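PDB 4DOO: chalcone-flavanone isomerase family protein, which binds fatty acids, preferentially saturated ones, in the chloroplast and may take part in alpha-linolenic acid metabolism. Local coordinates for residues G19-L24 / Y48-D53; L91-G96 / Y138-N143; R142-D147 / A159-H164; G153-V158 / V165-S170. One frame throughout, in Å; residues are numbered along the deposited sequence.

How the contacts relate
All four contacts reach the same antiparallel sheet of the chalcone-isomerase-like part of the protein, which makes up most of this chain. Contact 1 comes first along the sequence, in the hairpin of strands 22-33 and 39-50. Contact 2 follows, where the end of strand 87-93 and the residues after it meet the loop leading into strand 145-151; the centres of contacts 1 and 2 are 25 Å apart. Contacts 2 and 3 share Arg142 and Asn143, with centres 9 Å apart. Contact 3 pairs strand 145-151 with 155-160, and contact 4 pairs 155-160 with 163-169 at the sheet's edge. Contacts 2 and 3 border bound lauric acid, whereas contact 4 extends the sheet to its last strand.

Contact 1 (G19-L24 / Y48-D53); sequences GDSRRL and YADCDD
Arg22-Leu24 and Tyr48-Asp50 pair as antiparallel strands, their axes 4.3 Å apart at closest and their directions 147° apart. They form the open end of the beta hairpin 22-33/39-50, part of the central sheet of the chalcone isomerase fold. Arg23 and Ala49 are the hydrogen-bonded pair, joined by two reciprocal backbone bonds, and beyond them the N of Cys51, the first residue of helix 51-61, donates to Ser21 O at 3.0 Å. Arg22, Leu24, Tyr48 and Asp50 share one face of the sheet. The methyl Leu24 CD1 sits over one face of the Tyr48 ring, 3.8 Å from its centroid and offset toward the rim, a CH-pi contact, while Leu24 CB meets Tyr48 CE2 at 3.4 Å. With CG anti to its backbone N (chi1 -158°), Arg22 brings that carbon to 3.3 Å from Tyr48 CB; farther out, its NH1 bonds Thr88. The Tyr48 hydroxyl bonds Pro15 O on strand 13-18. An alanine at Tyr48 would probably leave Leu24 CD1 without the ring beneath it and Pro15 O without its hydroxyl partner. A water links Ser21 OG, Arg22 NH2 and Asp50 OD2, bridging the two strands. The other oxygen of that carboxylate caps the helix: Asp50 OD1 accepts from Asp53 N at 2.9 Å through its anti lone pair, the one away from OD2.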
loop_
_atom_site.group_PDB
_atom_site.type_symbol
_atom_site.label_atom_id
_atom_site.label_comp_id
_atom_site.label_asym_id
_atom_site.label_seq_id
_atom_site.Cartn_x
_atom_site.Cartn_y
_atom_site.Cartn_z
ATOM N N GLY A 19 13.476 -9.626 -1.088
ATOM C CA GLY A 19 13.487 -11.078 -1.071
ATOM C C GLY A 19 13.583 -11.719 -2.443
ATOM O O GLY A 19 13.277 -12.905 -2.603
ATOM N N ASP A 20 14.000 -10.938 -3.435
ATOM C CA ASP A 20 14.149 -11.419 -4.808
ATOM C C ASP A 20 12.840 -11.760 -5.517
ATOM O O ASP A 20 12.823 -11.941 -6.734
ATOM C CB ASP A 20 15.054 -12.653 -4.847
ATOM C CG ASP A 20 16.421 -12.391 -4.252
ATOM O OD1 ASP A 20 17.100 -11.449 -4.716
ATOM O OD2 ASP A 20 16.814 -13.131 -3.324
ATOM N N SER A 21 11.746 -11.845 -4.767
ATOM C CA SER A 21 10.458 -12.195 -5.355
ATOM C C SER A 21 9.433 -11.059 -5.368
ATOM O O SER A 21 8.482 -11.078 -6.152
ATOM C CB SER A 21 9.876 -13.404 -4.617
ATOM O OG SER A 21 9.895 -13.198 -3.212
ATOM N N ARG A 22 9.630 -10.073 -4.504
ATOM C CA ARG A 22 8.707 -8.945 -4.410
ATOM C C ARG A 22 9.283 -7.720 -5.105
ATOM O O ARG A 22 10.223 -7.105 -4.606
ATOM C CB ARG A 22 8.436 -8.641 -2.940
ATOM C CG ARG A 22 7.154 -7.892 -2.715
ATOM C CD ARG A 22 6.646 -8.131 -1.324
ATOM N NE ARG A 22 6.557 -9.561 -1.043
ATOM C CZ ARG A 22 5.810 -10.082 -0.078
ATOM N NH1 ARG A 22 5.083 -9.285 0.697
ATOM N NH2 ARG A 22 5.793 -11.396 0.113
ATOM N N ARG A 23 8.709 -7.355 -6.248
ATOM C CA ARG A 23 9.227 -6.220 -7.009
ATOM C C ARG A 23 8.547 -4.882 -6.760
ATOM O O ARG A 23 7.324 -4.794 -6.685
ATOM C CB ARG A 23 9.154 -6.513 -8.508
ATOM C CG ARG A 23 9.787 -7.829 -8.920
ATOM C CD ARG A 23 11.259 -7.931 -8.538
ATOM N NE ARG A 23 11.785 -9.266 -8.813
ATOM C CZ ARG A 23 11.846 -9.812 -10.026
ATOM N NH1 ARG A 23 11.423 -9.135 -11.089
ATOM N NH2 ARG A 23 12.300 -11.051 -10.176
ATOM N N LEU A 24 9.359 -3.835 -6.655
ATOM C CA LEU A 24 8.840 -2.484 -6.463
ATOM C C LEU A 24 8.217 -2.065 -7.791
ATOM O O LEU A 24 8.896 -2.051 -8.828
ATOM C CB LEU A 24 9.975 -1.521 -6.110
ATOM C CG LEU A 24 9.589 -0.050 -5.940
ATOM C CD1 LEU A 24 8.602 0.092 -4.778
ATOM C CD2 LEU A 24 10.853 0.780 -5.685
ATOM N N TYR A 48 5.076 -2.915 -3.538
ATOM C CA TYR A 48 5.708 -4.129 -4.058
ATOM C C TYR A 48 4.688 -5.245 -4.282
ATOM O O TYR A 48 3.728 -5.369 -3.529
ATOM C CB TYR A 48 6.752 -4.659 -3.073
ATOM C CG TYR A 48 7.910 -3.737 -2.793
ATOM C CD1 TYR A 48 7.771 -2.647 -1.928
ATOM C CD2 TYR A 48 9.152 -3.965 -3.375
ATOM C CE1 TYR A 48 8.844 -1.810 -1.648
ATOM C CE2 TYR A 48 10.237 -3.131 -3.104
ATOM C CZ TYR A 48 10.076 -2.059 -2.237
ATOM O OH TYR A 48 11.143 -1.230 -1.962
ATOM N N ALA A 49 4.916 -6.059 -5.306
ATOM C CA ALA A 49 4.028 -7.180 -5.611
ATOM C C ALA A 49 4.862 -8.407 -5.990
ATOM O O ALA A 49 5.872 -8.288 -6.679
ATOM C CB ALA A 49 3.085 -6.811 -6.752
ATOM N N ASP A 50 4.437 -9.579 -5.530
ATOM C CA ASP A 50 5.138 -10.823 -5.828
ATOM C C ASP A 50 4.998 -11.136 -7.314
ATOM O O ASP A 50 3.888 -11.216 -7.842
ATOM C CB ASP A 50 4.561 -11.968 -4.989
ATOM C CG ASP A 50 5.224 -13.298 -5.286
ATOM O OD1 ASP A 50 4.878 -13.931 -6.307
ATOM O OD2 ASP A 50 6.105 -13.706 -4.502
ATOM N N CYS A 51 6.134 -11.311 -7.982
ATOM C CA CYS A 51 6.166 -11.583 -9.414
ATOM C C CYS A 51 5.367 -12.794 -9.857
ATOM O O CYS A 51 4.582 -12.711 -10.801
ATOM C CB CYS A 51 7.613 -11.754 -9.880
ATOM S SG CYS A 51 8.582 -10.255 -9.737
ATOM N N ASP A 52 5.574 -13.924 -9.188
ATOM C CA ASP A 52 4.862 -15.143 -9.563
ATOM C C ASP A 52 3.351 -15.000 -9.423
ATOM O O ASP A 52 2.599 -15.474 -10.271
ATOM C CB ASP A 52 5.342 -16.331 -8.726
ATOM C CG ASP A 52 6.805 -16.667 -8.971
ATOM O OD1 ASP A 52 7.234 -16.677 -10.144
ATOM O OD2 ASP A 52 7.523 -16.935 -7.984
ATOM N N ASP A 53 2.909 -14.358 -8.346
ATOM C CA ASP A 53 1.484 -14.161 -8.100
ATOM C C ASP A 53 0.856 -13.307 -9.196
ATOM O O ASP A 53 -0.259 -13.584 -9.652
ATOM C CB ASP A 53 1.269 -13.497 -6.738
ATOM C CG ASP A 53 1.584 -14.424 -5.574
ATOM O OD1 ASP A 53 1.666 -13.931 -4.432
ATOM O OD2 ASP A 53 1.742 -15.645 -5.796
HETATM O O HOH W 1 7.205 -12.589 -2.573
#

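Contact 2 (L91-G96 / Y138-N143); sequences LQIVYG and YKIPRN. With DAO (lauric acid), chain D.
Arg142 NH1 donates to Val94 O at 2.7 Å, and this bond ties the loop 138-143 to the chain just past strand 87-93. The carbonyl oxygen lies at the edge of the guanidinium, only 6° out of its plane. The Arg142 chain runs extended from CG to NE, with CG anti to the backbone N (chi1 175°), and its aliphatic part passes close by the same oxygen, CG lying 3.3 Å from Val94 O. Val94 CG1 also lies against NH1, the two side chains crossing at a slant. One residue along, Asn143 N gives a nearly straight bond of 2.8 Å to Ile93 O. Apolar contact is made by two isoleucines whose side chains cross at about a right angle, Ile93 CG1 reaching Ile140 CD1 at 3.6 Å. Waters bridge the two segments: one donates to Gly96 O and accepts from Arg142 N, and another donates to both Gln92 OE1 and Asn143 O. Tyr95 lines a lauric acid pocket, its OH 3.5 Å from the carboxylate oxygen O2 of that ligand, while the side chain of Ile140 lies about 4 Å from a second lauric acid at nearest atoms. Strand 87-93 runs between strands 39-50 and 145-151 and leads on toward helix 100-118; the loop facing it follows helix 124-131 and enters strand 145-151.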
loop_
_atom_site.group_PDB
_atom_site.type_symbol
_atom_site.label_atom_id
_atom_site.label_comp_id
_atom_site.label_asym_id
_atom_site.label_seq_id
_atom_site.Cartn_x
_atom_site.Cartn_y
_atom_site.Cartn_z
ATOM N N LEU A 91 6.391 2.196 4.025
ATOM C CA LEU A 91 6.245 3.616 4.315
ATOM C C LEU A 91 7.507 4.115 4.994
ATOM O O LEU A 91 8.071 3.423 5.838
ATOM C CB LEU A 91 5.072 3.872 5.273
ATOM C CG LEU A 91 3.644 3.466 4.924
ATOM C CD1 LEU A 91 3.499 1.961 5.022
ATOM C CD2 LEU A 91 2.684 4.149 5.888
ATOM N N GLN A 92 7.946 5.313 4.619
ATOM C CA GLN A 92 9.111 5.943 5.233
ATOM C C GLN A 92 8.666 7.349 5.613
ATOM O O GLN A 92 8.360 8.172 4.743
ATOM C CB GLN A 92 10.293 5.992 4.261
ATOM C CG GLN A 92 10.895 4.625 3.976
ATOM C CD GLN A 92 12.158 4.716 3.148
ATOM O OE1 GLN A 92 13.161 5.275 3.589
ATOM N NE2 GLN A 92 12.112 4.172 1.940
ATOM N N ILE A 93 8.618 7.611 6.917
ATOM C CA ILE A 93 8.159 8.895 7.436
ATOM C C ILE A 93 9.017 10.077 7.014
ATOM O O ILE A 93 10.226 10.094 7.243
ATOM C CB ILE A 93 8.064 8.861 8.988
ATOM C CG1 ILE A 93 7.200 7.675 9.428
ATOM C CG2 ILE A 93 7.469 10.166 9.515
ATOM C CD1 ILE A 93 5.796 7.676 8.849
ATOM N N VAL A 94 8.371 11.068 6.404
ATOM C CA VAL A 94 9.039 12.277 5.934
ATOM C C VAL A 94 8.890 13.453 6.909
ATOM O O VAL A 94 9.885 14.075 7.296
ATOM C CB VAL A 94 8.487 12.699 4.548
ATOM C CG1 VAL A 94 9.077 14.036 4.127
ATOM C CG2 VAL A 94 8.814 11.626 3.515
ATOM N N TYR A 95 7.652 13.763 7.287
ATOM C CA TYR A 95 7.373 14.865 8.204
ATOM C C TYR A 95 7.980 14.562 9.573
ATOM O O TYR A 95 7.751 13.493 10.140
ATOM C CB TYR A 95 5.860 15.077 8.327
ATOM C CG TYR A 95 5.463 16.336 9.070
ATOM C CD1 TYR A 95 5.922 17.587 8.657
ATOM C CD2 TYR A 95 4.617 16.278 10.180
ATOM C CE1 TYR A 95 5.550 18.752 9.330
ATOM C CE2 TYR A 95 4.240 17.436 10.860
ATOM C CZ TYR A 95 4.712 18.669 10.428
ATOM O OH TYR A 95 4.352 19.814 11.101
ATOM N N GLY A 96 8.737 15.515 10.113
ATOM C CA GLY A 96 9.389 15.293 11.395
ATOM C C GLY A 96 8.662 15.683 12.670
ATOM O O GLY A 96 9.193 15.473 13.763
ATOM N N TYR A 138 4.993 5.163 20.947
ATOM C CA TYR A 138 4.850 6.472 21.575
ATOM C C TYR A 138 5.337 7.607 20.686
ATOM O O TYR A 138 4.951 8.762 20.876
ATOM C CB TYR A 138 5.590 6.517 22.909
ATOM C CG TYR A 138 4.831 5.824 24.009
ATOM C CD1 TYR A 138 4.775 4.432 24.074
ATOM C CD2 TYR A 138 4.112 6.560 24.950
ATOM C CE1 TYR A 138 4.015 3.790 25.049
ATOM C CE2 TYR A 138 3.350 5.930 25.925
ATOM C CZ TYR A 138 3.304 4.548 25.970
ATOM O OH TYR A 138 2.538 3.930 26.931
ATOM N N LYS A 139 6.177 7.275 19.714
ATOM C CA LYS A 139 6.707 8.272 18.796
ATOM C C LYS A 139 6.690 7.718 17.376
ATOM O O LYS A 139 6.590 6.510 17.167
ATOM C CB LYS A 139 8.139 8.642 19.191
ATOM C CG LYS A 139 9.119 7.486 19.085
ATOM C CD LYS A 139 10.551 7.945 19.331
ATOM C CE LYS A 139 11.546 6.809 19.126
ATOM N NZ LYS A 139 12.961 7.261 19.298
ATOM N N ILE A 140 6.790 8.616 16.402
ATOM C CA ILE A 140 6.797 8.235 14.993
ATOM C C ILE A 140 7.648 9.300 14.293
ATOM O O ILE A 140 7.148 10.152 13.557
ATOM C CB ILE A 140 5.345 8.187 14.438
ATOM C CG1 ILE A 140 5.370 7.845 12.954
ATOM C CG2 ILE A 140 4.653 9.503 14.691
ATOM C CD1 ILE A 140 6.016 6.516 12.656
ATOM N N PRO A 141 8.968 9.251 14.528
ATOM C CA PRO A 141 9.913 10.202 13.951
ATOM C C PRO A 141 10.223 10.038 12.470
ATOM O O PRO A 141 10.005 8.976 11.879
ATOM C CB PRO A 141 11.149 10.001 14.819
ATOM C CG PRO A 141 11.147 8.515 15.010
ATOM C CD PRO A 141 9.675 8.237 15.340
ATOM N N ARG A 142 10.740 11.114 11.889
ATOM C CA ARG A 142 11.151 11.126 10.494
ATOM C C ARG A 142 12.154 9.992 10.301
ATOM O O ARG A 142 12.954 9.701 11.197
ATOM C CB ARG A 142 11.811 12.471 10.159
ATOM C CG ARG A 142 12.400 12.585 8.751
ATOM C CD ARG A 142 13.112 13.928 8.607
ATOM N NE ARG A 142 13.937 14.048 7.404
ATOM C CZ ARG A 142 13.470 14.284 6.181
ATOM N NH1 ARG A 142 12.167 14.425 5.978
ATOM N NH2 ARG A 142 14.312 14.400 5.160
ATOM N N ASN A 143 12.088 9.352 9.138
ATOM C CA ASN A 143 12.960 8.240 8.761
ATOM C C ASN A 143 12.537 6.883 9.321
ATOM O O ASN A 143 13.235 5.884 9.124
ATOM C CB ASN A 143 14.418 8.538 9.135
ATOM C CG ASN A 143 14.969 9.745 8.403
ATOM O OD1 ASN A 143 14.848 9.851 7.184
ATOM N ND2 ASN A 143 15.582 10.661 9.144
HETATM O O1 DAO D . -0.593 20.101 10.696
HETATM O O2 DAO D . 0.995 18.941 11.684
HETATM C C1 DAO D . 0.107 19.068 10.811
HETATM C C2 DAO D . -0.131 17.926 9.848
HETATM C C3 DAO D . -1.031 16.876 10.493
HETATM C C4 DAO D . -0.505 15.470 10.232
HETATM C C5 DAO D . -1.418 14.714 9.272
HETATM C C6 DAO D . -1.701 13.308 9.784
HETATM C C7 DAO D . -1.319 12.257 8.747
HETATM C C8 DAO D . -0.872 10.970 9.427
HETATM C C9 DAO D . -1.006 9.768 8.498
HETATM C C10 DAO D . 0.307 8.989 8.435
HETATM C C11 DAO D . 0.161 7.600 9.040
HETATM C C12 DAO D . 1.510 6.923 9.175
HETATM O O HOH W 2 14.277 5.776 6.242
HETATM O O HOH W 3 7.471 12.778 12.748
HETATM O O HOH W 4 11.161 13.317 13.614
#

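Contact 3 (R142-D147 / A159-H164); sequences RNSTID and AIEGNH
Glu161 folds back on itself to reach Thr145. Its CG is anti to the carbonyl carbon (chi1 -67°), and the bend at chi2 (-68°) turns CD back, so that a residue whose CB leads away from the strand opposite still brings its carboxylate to it. OE1 then accepts from Thr145 N at 3.0 Å, met from well above the carboxylate plane. The same oxygen accepts from a water that also donates to Asn143 O and takes the proton of Thr145 OG1; the threonine hydroxyl is placed beside its own backbone N by a chi1 of -64°. Glu161 N completes the exchange with a 2.8 Å bond to Thr145 O. Farther along the hairpin of strands 145-151 and 155-160, Asp147 and Ala159 form a hydrogen-bonded pair through two backbone bonds. Ile146 and Ile160 share the other face and meet loosely, CG1 to CG1 at 4.3 Å, with Ile160 about 4 Å at nearest atoms from bound lauric acid. Ile146 turns CG2 toward Ala159 O, 3.7 Å away. Asp147 sends its carboxylate to a salt bridge with Arg90. A type I' turn from Ile160 to Asn163 carries the chain into strand 163-169. The isoleucines thus make an apolar face, with Ile160 near the lipid, whereas at the end of the strand pairing the Glu161 carboxylate, with its water, supplies an acceptor for Thr145 N.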
loop_
_atom_site.group_PDB
_atom_site.type_symbol
_atom_site.label_atom_id
_atom_site.label_comp_id
_atom_site.label_asym_id
_atom_site.label_seq_id
_atom_site.Cartn_x
_atom_site.Cartn_y
_atom_site.Cartn_z
ATOM N N ARG A 142 10.740 11.114 11.889
ATOM C CA ARG A 142 11.151 11.126 10.494
ATOM C C ARG A 142 12.154 9.992 10.301
ATOM O O ARG A 142 12.954 9.701 11.197
ATOM C CB ARG A 142 11.811 12.471 10.159
ATOM C CG ARG A 142 12.400 12.585 8.751
ATOM C CD ARG A 142 13.112 13.928 8.607
ATOM N NE ARG A 142 13.937 14.048 7.404
ATOM C CZ ARG A 142 13.470 14.284 6.181
ATOM N NH1 ARG A 142 12.167 14.425 5.978
ATOM N NH2 ARG A 142 14.312 14.400 5.160
ATOM N N ASN A 143 12.088 9.352 9.138
ATOM C CA ASN A 143 12.960 8.240 8.761
ATOM C C ASN A 143 12.537 6.883 9.321
ATOM O O ASN A 143 13.235 5.884 9.124
ATOM C CB ASN A 143 14.418 8.538 9.135
ATOM C CG ASN A 143 14.969 9.745 8.403
ATOM O OD1 ASN A 143 14.848 9.851 7.184
ATOM N ND2 ASN A 143 15.582 10.661 9.144
ATOM N N SER A 144 11.407 6.842 10.023
ATOM C CA SER A 144 10.903 5.572 10.553
ATOM C C SER A 144 10.368 4.803 9.348
ATOM O O SER A 144 9.840 5.410 8.415
ATOM C CB SER A 144 9.753 5.799 11.543
ATOM O OG SER A 144 10.171 6.544 12.674
ATOM N N THR A 145 10.512 3.482 9.359
ATOM C CA THR A 145 10.029 2.656 8.255
ATOM C C THR A 145 8.971 1.674 8.746
ATOM O O THR A 145 9.181 0.962 9.729
ATOM C CB THR A 145 11.172 1.839 7.605
ATOM O OG1 THR A 145 12.128 2.729 7.016
ATOM C CG2 THR A 145 10.626 0.916 6.528
ATOM N N ILE A 146 7.830 1.648 8.067
ATOM C CA ILE A 146 6.749 0.737 8.422
ATOM C C ILE A 146 6.440 -0.109 7.203
ATOM O O ILE A 146 6.282 0.417 6.100
ATOM C CB ILE A 146 5.455 1.483 8.820
ATOM C CG1 ILE A 146 5.707 2.388 10.029
ATOM C CG2 ILE A 146 4.349 0.480 9.128
ATOM C CD1 ILE A 146 6.455 3.665 9.695
ATOM N N ASP A 147 6.360 -1.420 7.403
ATOM C CA ASP A 147 6.056 -2.334 6.312
ATOM C C ASP A 147 4.702 -3.000 6.508
ATOM O O ASP A 147 4.501 -3.745 7.472
ATOM C CB ASP A 147 7.137 -3.413 6.202
ATOM C CG ASP A 147 8.309 -2.981 5.350
ATOM O OD1 ASP A 147 8.306 -1.830 4.862
ATOM O OD2 ASP A 147 9.237 -3.799 5.161
ATOM N N ALA A 159 5.121 -4.489 10.265
ATOM C CA ALA A 159 6.439 -4.476 10.870
ATOM C C ALA A 159 6.885 -3.023 10.965
ATOM O O ALA A 159 6.722 -2.247 10.016
ATOM C CB ALA A 159 7.415 -5.277 10.028
ATOM N N ILE A 160 7.427 -2.651 12.119
ATOM C CA ILE A 160 7.897 -1.290 12.346
ATOM C C ILE A 160 9.393 -1.339 12.638
ATOM O O ILE A 160 9.840 -2.067 13.528
ATOM C CB ILE A 160 7.138 -0.636 13.526
ATOM C CG1 ILE A 160 5.646 -0.558 13.194
ATOM C CG2 ILE A 160 7.680 0.761 13.796
ATOM C CD1 ILE A 160 4.792 0.038 14.299
ATOM N N GLU A 161 10.160 -0.575 11.865
ATOM C CA GLU A 161 11.612 -0.528 11.996
ATOM C C GLU A 161 12.213 -1.931 11.959
ATOM O O GLU A 161 13.175 -2.230 12.667
ATOM C CB GLU A 161 12.013 0.195 13.289
ATOM C CG GLU A 161 11.677 1.689 13.298
ATOM C CD GLU A 161 12.503 2.501 12.303
ATOM O OE1 GLU A 161 12.510 2.169 11.099
ATOM O OE2 GLU A 161 13.146 3.483 12.728
ATOM N N GLY A 162 11.630 -2.790 11.128
ATOM C CA GLY A 162 12.121 -4.147 10.981
ATOM C C GLY A 162 11.588 -5.163 11.972
ATOM O O GLY A 162 11.903 -6.347 11.872
ATOM N N ASN A 163 10.778 -4.713 12.924
ATOM C CA ASN A 163 10.220 -5.607 13.933
ATOM C C ASN A 163 8.737 -5.885 13.709
ATOM O O ASN A 163 7.923 -4.964 13.689
ATOM C CB ASN A 163 10.419 -5.009 15.330
ATOM C CG ASN A 163 11.876 -4.708 15.635
ATOM O OD1 ASN A 163 12.748 -5.559 15.457
ATOM N ND2 ASN A 163 12.147 -3.492 16.102
ATOM N N HIS A 164 8.388 -7.157 13.539
ATOM C CA HIS A 164 6.994 -7.541 13.336
ATOM C C HIS A 164 6.200 -7.194 14.594
ATOM O O HIS A 164 6.610 -7.531 15.704
ATOM C CB HIS A 164 6.914 -9.041 13.039
ATOM C CG HIS A 164 5.519 -9.576 12.964
ATOM N ND1 HIS A 164 4.821 -9.993 14.077
ATOM C CD2 HIS A 164 4.699 -9.786 11.907
ATOM C CE1 HIS A 164 3.635 -10.440 13.709
ATOM N NE2 HIS A 164 3.535 -10.326 12.397
HETATM O O HOH W 5 13.812 3.148 8.846
#

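Contact 4 (G153-V158 / V165-S170); sequences GHVLSV and VGSVKS
The flat peptide carbonyl of Gly153 is met at its edge: Lys169 NZ lies in the carbonyl plane, on a lone pair of Gly153 O, at 3.0 Å. Beside it, His154 O accepts from Ser170 N across the strands, while the imidazole of His154 stacks on the ring of His171, outside the pair. The lysine runs straight out to CE, and the bend at chi4 (57°) swings NZ round to the Gly153 oxygen. Along the way Lys169 CG touches Val155 CG2 at 3.8 Å, while the other methyl, CG1, meets Ser167 CB at 3.9 Å. An alanine at Val155 would probably open a gap between these two neighbours and leave the lysine stem freer to shift. Next on this face, Ser157 OG and Ser167 OG approach to 2.8 Å; the first also bonds Asp151 and the second His164. Leu156, Val158 and Val168 occupy the opposite face, where Leu156 packs on helices 124-131 and 171-182. Leu156 and Val168 exchange two backbone bonds, both 2.8 Å. Near the turn, Val165 N donates almost straight to Val158 O, and Val165 CG2 touches Val158 CB at 3.7 Å. At the other end His154 and Val155 both face Asp151 of strand 145-151, which fits a G1 beta bulge on that side, and Ser170 caps the start of helix 171-182. The whole is a two-stranded antiparallel hairpin at the edge of the chalcone isomerase sheet, with one face turned to the helices.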
loop_
_atom_site.group_PDB
_atom_site.type_symbol
_atom_site.label_atom_id
_atom_site.label_comp_id
_atom_site.label_asym_id
_atom_site.label_seq_id
_atom_site.Cartn_x
_atom_site.Cartn_y
_atom_site.Cartn_z
ATOM N N GLY A 153 -3.483 -15.859 2.063
ATOM C CA GLY A 153 -4.741 -15.980 2.779
ATOM C C GLY A 153 -5.214 -14.628 3.281
ATOM O O GLY A 153 -5.848 -14.528 4.331
ATOM N N HIS A 154 -4.893 -13.583 2.528
ATOM C CA HIS A 154 -5.280 -12.226 2.891
ATOM C C HIS A 154 -5.075 -11.910 4.375
ATOM O O HIS A 154 -6.004 -11.507 5.082
ATOM C CB HIS A 154 -6.735 -11.973 2.482
ATOM C CG HIS A 154 -6.958 -12.040 1.003
ATOM N ND1 HIS A 154 -6.934 -13.224 0.299
ATOM C CD2 HIS A 154 -7.156 -11.063 0.086
ATOM C CE1 HIS A 154 -7.107 -12.975 -0.987
ATOM N NE2 HIS A 154 -7.243 -11.671 -1.144
ATOM N N VAL A 155 -3.845 -12.108 4.839
ATOM C CA VAL A 155 -3.482 -11.817 6.216
ATOM C C VAL A 155 -2.645 -10.543 6.183
ATOM O O VAL A 155 -1.632 -10.484 5.486
ATOM C CB VAL A 155 -2.635 -12.949 6.836
ATOM C CG1 VAL A 155 -2.093 -12.511 8.200
ATOM C CG2 VAL A 155 -3.479 -14.208 6.979
ATOM N N LEU A 156 -3.074 -9.526 6.924
ATOM C CA LEU A 156 -2.345 -8.261 6.964
ATOM C C LEU A 156 -1.327 -8.256 8.095
ATOM O O LEU A 156 -1.694 -8.356 9.262
ATOM C CB LEU A 156 -3.307 -7.092 7.169
ATOM C CG LEU A 156 -2.589 -5.743 7.279
ATOM C CD1 LEU A 156 -2.314 -5.209 5.885
ATOM C CD2 LEU A 156 -3.436 -4.765 8.067
ATOM N N SER A 157 -0.051 -8.137 7.749
ATOM C CA SER A 157 1.001 -8.104 8.756
ATOM C C SER A 157 1.702 -6.755 8.749
ATOM O O SER A 157 1.879 -6.145 7.693
ATOM C CB SER A 157 2.017 -9.216 8.502
ATOM O OG SER A 157 1.406 -10.488 8.617
ATOM N N VAL A 158 2.100 -6.301 9.930
ATOM C CA VAL A 158 2.775 -5.019 10.071
ATOM C C VAL A 158 4.099 -5.137 10.813
ATOM O O VAL A 158 4.191 -5.791 11.853
ATOM C CB VAL A 158 1.901 -4.005 10.841
ATOM C CG1 VAL A 158 2.623 -2.659 10.931
ATOM C CG2 VAL A 158 0.552 -3.851 10.155
ATOM N N VAL A 165 5.069 -6.515 14.423
ATOM C CA VAL A 165 4.252 -6.119 15.564
ATOM C C VAL A 165 2.918 -6.843 15.667
ATOM O O VAL A 165 2.241 -6.753 16.692
ATOM C CB VAL A 165 3.972 -4.602 15.554
ATOM C CG1 VAL A 165 5.282 -3.835 15.647
ATOM C CG2 VAL A 165 3.212 -4.217 14.290
ATOM N N GLY A 166 2.532 -7.555 14.616
ATOM C CA GLY A 166 1.273 -8.274 14.662
ATOM C C GLY A 166 0.631 -8.464 13.307
ATOM O O GLY A 166 1.099 -7.925 12.304
ATOM N N SER A 167 -0.450 -9.236 13.281
ATOM C CA SER A 167 -1.162 -9.505 12.046
ATOM C C SER A 167 -2.661 -9.545 12.297
ATOM O O SER A 167 -3.116 -9.713 13.432
ATOM C CB SER A 167 -0.733 -10.853 11.458
ATOM O OG SER A 167 0.672 -10.948 11.322
ATOM N N VAL A 168 -3.418 -9.389 11.218
ATOM C CA VAL A 168 -4.872 -9.431 11.257
ATOM C C VAL A 168 -5.318 -10.152 9.991
ATOM O O VAL A 168 -5.017 -9.715 8.879
ATOM C CB VAL A 168 -5.491 -8.007 11.283
ATOM C CG1 VAL A 168 -7.012 -8.095 11.218
ATOM C CG2 VAL A 168 -5.069 -7.272 12.554
ATOM N N LYS A 169 -6.008 -11.274 10.164
ATOM C CA LYS A 169 -6.495 -12.035 9.026
ATOM C C LYS A 169 -7.847 -11.444 8.652
ATOM O O LYS A 169 -8.827 -11.612 9.376
ATOM C CB LYS A 169 -6.646 -13.514 9.391
ATOM C CG LYS A 169 -7.072 -14.382 8.221
ATOM C CD LYS A 169 -7.252 -15.831 8.628
ATOM C CE LYS A 169 -7.684 -16.662 7.434
ATOM N NZ LYS A 169 -6.704 -16.561 6.314
ATOM N N SER A 170 -7.892 -10.737 7.529
ATOM C CA SER A 170 -9.126 -10.111 7.076
ATOM C C SER A 170 -9.013 -9.664 5.628
ATOM O O SER A 170 -8.215 -8.790 5.294
ATOM C CB SER A 170 -9.464 -8.907 7.966
ATOM O OG SER A 170 -10.516 -8.125 7.415
#